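Local coordinates for protein high choriolytic enzyme 1 (Oryzias latipes, PDB 3VTG) that cleaves proteins of the inner layer of the fish egg envelope as a zinc-dependent endopeptidase of the astacin family, taking part in envelope breakdown at hatching, at residues P23-S27 with I38-M42; W124-I128 with G165-I169. The contacts are given in a common frame with arbitrary orientation. Residue numbers count along the deposited sequence, not the author numbering.

Contact 1: residues P23-S27 with I38-M42; sequences PYVIS and IEGAM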
loop_
_atom_site.group_PDB
_atom_site.type_symbol
_atom_site.label_atom_id
_atom_site.label_comp_id
_atom_site.label_asym_id
_atom_site.label_seq_id
_atom_site.Cartn_x
_atom_site.Cartn_y
_atom_site.Cartn_z
ATOM N N PRO A 23 -9.960 13.153 0.750
ATOM C CA PRO A 23 -9.311 14.461 0.742
ATOM C C PRO A 23 -7.869 14.382 1.220
ATOM O O PRO A 23 -7.535 13.542 2.058
ATOM C CB PRO A 23 -10.145 15.285 1.733
ATOM C CG PRO A 23 -11.345 14.456 2.050
ATOM C CD PRO A 23 -10.925 13.036 1.854
ATOM N N TYR A 24 -7.026 15.260 0.686
ATOM C CA TYR A 24 -5.621 15.304 1.080
ATOM C C TYR A 24 -5.058 16.716 1.048
ATOM O O TYR A 24 -5.590 17.592 0.365
ATOM C CB TYR A 24 -4.769 14.393 0.182
ATOM C CG TYR A 24 -4.686 14.871 -1.252
ATOM C CD1 TYR A 24 -3.727 15.811 -1.648
ATOM C CD2 TYR A 24 -5.574 14.394 -2.211
ATOM C CE1 TYR A 24 -3.666 16.262 -2.956
ATOM C CE2 TYR A 24 -5.517 14.836 -3.521
ATOM C CZ TYR A 24 -4.565 15.769 -3.887
ATOM O OH TYR A 24 -4.516 16.199 -5.187
ATOM N N VAL A 25 -3.977 16.910 1.797
ATOM C CA VAL A 25 -3.135 18.095 1.684
ATOM C C VAL A 25 -1.699 17.635 1.458
ATOM O O VAL A 25 -1.299 16.563 1.927
ATOM C CB VAL A 25 -3.236 19.030 2.921
ATOM C CG1 VAL A 25 -4.647 19.589 3.065
ATOM C CG2 VAL A 25 -2.801 18.329 4.203
ATOM N N ILE A 26 -0.937 18.432 0.719
ATOM C CA ILE A 26 0.466 18.136 0.457
ATOM C C ILE A 26 1.329 19.240 1.065
ATOM O O ILE A 26 1.126 20.426 0.784
ATOM C CB ILE A 26 0.739 17.974 -1.057
ATOM C CG1 ILE A 26 -0.035 16.768 -1.612
ATOM C CG2 ILE A 26 2.231 17.819 -1.327
ATOM C CD1 ILE A 26 -0.010 16.634 -3.123
ATOM N N SER A 27 2.281 18.838 1.903
ATOM C CA SER A 27 3.161 19.772 2.613
ATOM C C SER A 27 3.766 20.834 1.698
ATOM O O SER A 27 4.174 20.537 0.571
ATOM C CB SER A 27 4.284 19.008 3.315
ATOM O OG SER A 27 5.265 19.890 3.843
ATOM N N ILE A 38 3.151 13.438 -6.998
ATOM C CA ILE A 38 2.210 12.841 -6.053
ATOM C C ILE A 38 0.804 12.775 -6.660
ATOM O O ILE A 38 0.155 11.728 -6.620
ATOM C CB ILE A 38 2.203 13.599 -4.706
ATOM C CG1 ILE A 38 3.578 13.492 -4.035
ATOM C CG2 ILE A 38 1.109 13.063 -3.783
ATOM C CD1 ILE A 38 3.865 14.576 -3.014
ATOM N N GLU A 39 0.350 13.881 -7.246
ATOM C CA GLU A 39 -0.982 13.923 -7.844
ATOM C C GLU A 39 -1.076 13.015 -9.077
ATOM O O GLU A 39 -2.126 12.431 -9.343
ATOM C CB GLU A 39 -1.416 15.367 -8.138
ATOM C CG GLU A 39 -1.637 16.192 -6.869
ATOM C CD GLU A 39 -2.280 17.554 -7.102
ATOM O OE1 GLU A 39 -2.080 18.147 -8.185
ATOM O OE2 GLU A 39 -2.979 18.048 -6.184
ATOM N N GLY A 40 0.032 12.876 -9.805
ATOM C CA GLY A 40 0.108 11.947 -10.932
ATOM C C GLY A 40 -0.113 10.507 -10.503
ATOM O O GLY A 40 -0.852 9.762 -11.151
ATOM N N ALA A 41 0.522 10.119 -9.398
ATOM C CA ALA A 41 0.351 8.784 -8.831
ATOM C C ALA A 41 -1.086 8.544 -8.380
ATOM O O ALA A 41 -1.618 7.447 -8.543
ATOM C CB ALA A 41 1.318 8.563 -7.682
ATOM N N MET A 42 -1.715 9.582 -7.833
ATOM C CA MET A 42 -3.111 9.509 -7.402
ATOM C C MET A 42 -4.051 9.233 -8.567
ATOM O O MET A 42 -5.060 8.542 -8.403
ATOM C CB MET A 42 -3.522 10.799 -6.705
ATOM C CG MET A 42 -2.906 10.968 -5.333
ATOM S SD MET A 42 -3.151 12.633 -4.705
ATOM C CE MET A 42 -2.640 12.382 -3.009
#
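Tyr24 and Ile26, two residues apart on strand 20-26, present their side chains to helix 32-43, and with Met42 they account for most of the buried surface. The Tyr24 ring is held at two places. Over one face lies the thioether of Met42, a Met-aromatic contact with SD 3.7 Å from the ring centroid; its methyl CE sits almost on the ring normal, 3.6 Å from the centroid, as a CH-pi contact. At the ring edge, Tyr24 OH donates a 2.6 Å hydrogen bond to Glu39 OE2, an oxygen that also forms a salt bridge with Arg55 of strand 51-55. Ile26 extends the apolar packing, its CD1 lying 3.8 Å from Ile38 CG2 and 4.1 Å from Glu39 CG. The short strand and helix segments run nearly antiparallel, at 158° with axes 11.5 Å apart, as expected when a helix returns across its sheet. This is the packing of a beta-alpha-beta crossover, here strand 20-26, helix 32-43 and strand 51-55 of the astacin N-terminal subdomain.

Contact 2: residues W124-I128 with G165-I169; sequences WENII and GRDSI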
loop_
_atom_site.group_PDB
_atom_site.type_symbol
_atom_site.label_atom_id
_atom_site.label_comp_id
_atom_site.label_asym_id
_atom_site.label_seq_id
_atom_site.Cartn_x
_atom_site.Cartn_y
_atom_site.Cartn_z
ATOM N N TRP A 124 14.013 -16.072 8.148
ATOM C CA TRP A 124 14.192 -15.259 9.349
ATOM C C TRP A 124 15.623 -14.943 9.683
ATOM O O TRP A 124 15.935 -13.811 10.039
ATOM C CB TRP A 124 13.494 -15.913 10.538
ATOM C CG TRP A 124 12.010 -16.083 10.322
ATOM C CD1 TRP A 124 11.328 -17.247 9.979
ATOM C CD2 TRP A 124 10.971 -15.046 10.416
ATOM N NE1 TRP A 124 9.981 -17.011 9.864
ATOM C CE2 TRP A 124 9.699 -15.712 10.109
ATOM C CE3 TRP A 124 10.969 -13.686 10.710
ATOM C CZ2 TRP A 124 8.492 -15.025 10.111
ATOM C CZ3 TRP A 124 9.746 -13.005 10.705
ATOM C CH2 TRP A 124 8.539 -13.661 10.411
ATOM N N GLU A 125 16.509 -15.929 9.545
ATOM C CA GLU A 125 17.928 -15.744 9.861
ATOM C C GLU A 125 18.627 -14.725 8.947
ATOM O O GLU A 125 19.695 -14.216 9.286
ATOM C CB GLU A 125 18.674 -17.088 9.860
ATOM C CG GLU A 125 18.854 -17.735 8.492
ATOM C CD GLU A 125 19.463 -19.127 8.557
ATOM O OE1 GLU A 125 19.879 -19.564 9.653
ATOM O OE2 GLU A 125 19.532 -19.792 7.499
ATOM N N ASN A 126 18.011 -14.424 7.803
ATOM C CA ASN A 126 18.568 -13.471 6.837
ATOM C C ASN A 126 18.069 -12.039 7.003
ATOM O O ASN A 126 18.493 -11.145 6.268
ATOM C CB ASN A 126 18.272 -13.923 5.404
ATOM C CG ASN A 126 19.042 -15.161 5.007
ATOM O OD1 ASN A 126 19.981 -15.571 5.689
ATOM N ND2 ASN A 126 18.653 -15.759 3.889
ATOM N N ILE A 127 17.177 -11.827 7.966
ATOM C CA ILE A 127 16.491 -10.545 8.112
ATOM C C ILE A 127 17.071 -9.716 9.254
ATOM O O ILE A 127 17.340 -10.235 10.337
ATOM C CB ILE A 127 14.969 -10.749 8.307
ATOM C CG1 ILE A 127 14.398 -11.545 7.129
ATOM C CG2 ILE A 127 14.249 -9.412 8.457
ATOM C CD1 ILE A 127 12.951 -11.964 7.282
ATOM N N ILE A 128 17.272 -8.425 8.996
ATOM C CA ILE A 128 17.673 -7.480 10.033
ATOM C C ILE A 128 16.699 -7.637 11.206
ATOM O O ILE A 128 15.494 -7.444 11.030
ATOM C CB ILE A 128 17.665 -6.030 9.494
ATOM C CG1 ILE A 128 18.715 -5.867 8.384
ATOM C CG2 ILE A 128 17.910 -5.035 10.623
ATOM C CD1 ILE A 128 18.563 -4.606 7.556
ATOM N N GLY A 165 22.832 -11.429 -1.254
ATOM C CA GLY A 165 22.735 -12.825 -1.663
ATOM C C GLY A 165 22.010 -13.726 -0.685
ATOM O O GLY A 165 21.768 -14.896 -0.978
ATOM N N ARG A 166 21.667 -13.190 0.482
ATOM C CA ARG A 166 20.890 -13.941 1.457
ATOM C C ARG A 166 19.520 -13.302 1.641
ATOM O O ARG A 166 19.328 -12.362 2.420
ATOM C CB ARG A 166 21.678 -14.153 2.749
ATOM C CG ARG A 166 22.650 -15.320 2.622
ATOM C CD ARG A 166 23.816 -15.227 3.587
ATOM N NE ARG A 166 24.823 -14.258 3.162
ATOM C CZ ARG A 166 25.866 -13.893 3.903
ATOM N NH1 ARG A 166 26.731 -13.000 3.440
ATOM N NH2 ARG A 166 26.041 -14.411 5.112
ATOM N N ASP A 167 18.577 -13.835 0.873
ATOM C CA ASP A 167 17.257 -13.254 0.698
ATOM C C ASP A 167 16.368 -13.397 1.928
ATOM O O ASP A 167 16.403 -14.413 2.624
ATOM C CB ASP A 167 16.567 -13.901 -0.508
ATOM C CG ASP A 167 17.288 -13.629 -1.823
ATOM O OD1 ASP A 167 18.076 -12.666 -1.910
ATOM O OD2 ASP A 167 17.054 -14.385 -2.783
ATOM N N SER A 168 15.564 -12.370 2.183
ATOM C CA SER A 168 14.585 -12.422 3.261
ATOM C C SER A 168 13.367 -13.266 2.883
ATOM O O SER A 168 12.748 -13.882 3.750
ATOM C CB SER A 168 14.141 -11.014 3.649
ATOM O OG SER A 168 13.576 -10.334 2.545
ATOM N N ILE A 169 13.029 -13.285 1.593
ATOM C CA ILE A 169 11.856 -14.007 1.094
ATOM C C ILE A 169 12.242 -14.857 -0.108
ATOM O O ILE A 169 12.886 -14.369 -1.037
ATOM C CB ILE A 169 10.724 -13.042 0.664
ATOM C CG1 ILE A 169 10.326 -12.109 1.812
ATOM C CG2 ILE A 169 9.512 -13.816 0.152
ATOM C CD1 ILE A 169 9.444 -10.954 1.386
HETATM O O HOH W 1 20.872 -11.478 4.628
#
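A loop-to-loop contact, partly buried and mainly polar, brings the 3-10 turn 124-126 just after strand 120-122 against the chain that leads into strand 169-171. Asn126 is its centre: the side chain points toward 165-169 and ND2 donates a nearly linear 2.9 Å hydrogen bond to Asp167 O, while the same ND2 lies 3.6 Å from Arg166 CB. A water molecule joins the backbones, 2.9 Å from Asn126 O and 2.8 Å from Arg166 O. Beside this polar patch, Ile127 CG1 packs 3.5 Å from Ser168 CB, and Phe135 touches both side chains. Ser168 OG itself turns to other partners, the carbonyls of Ala159 and Arg157. The turn is closed by Ile127 N bonding to Trp124 O at 3.1 Å, and Asp167 O also accepts a hydrogen bond from Asn123 ND2. Side-chain-to-backbone and water-mediated bonds thus continue the association of the two-stranded antiparallel sheet 120-122/169-171 into its flanking loops, within the C-terminal subdomain of the astacin fold.

The two contacts lie on opposite sides of the chain's centre, their centres about 34 Å apart, and share no secondary-structure element. Contact 1 is buried and local in sequence, a strand and the helix that follows it; contact 2 is more peripheral and closes a 36-residue excursion without helix or strand. Their chemistry follows: apolar and aromatic packing with one side-chain hydrogen bond in the first, a bond to a backbone carbonyl and a bridging water in the second. Between them runs the zinc cleft, with His99, His103 and His109 on the metal. Met42 of contact 1 also touches Leu101 of the zinc-binding helix 94-105, whereas the side chain of Ser168 in contact 2 lies about 13 Å from the zinc ion.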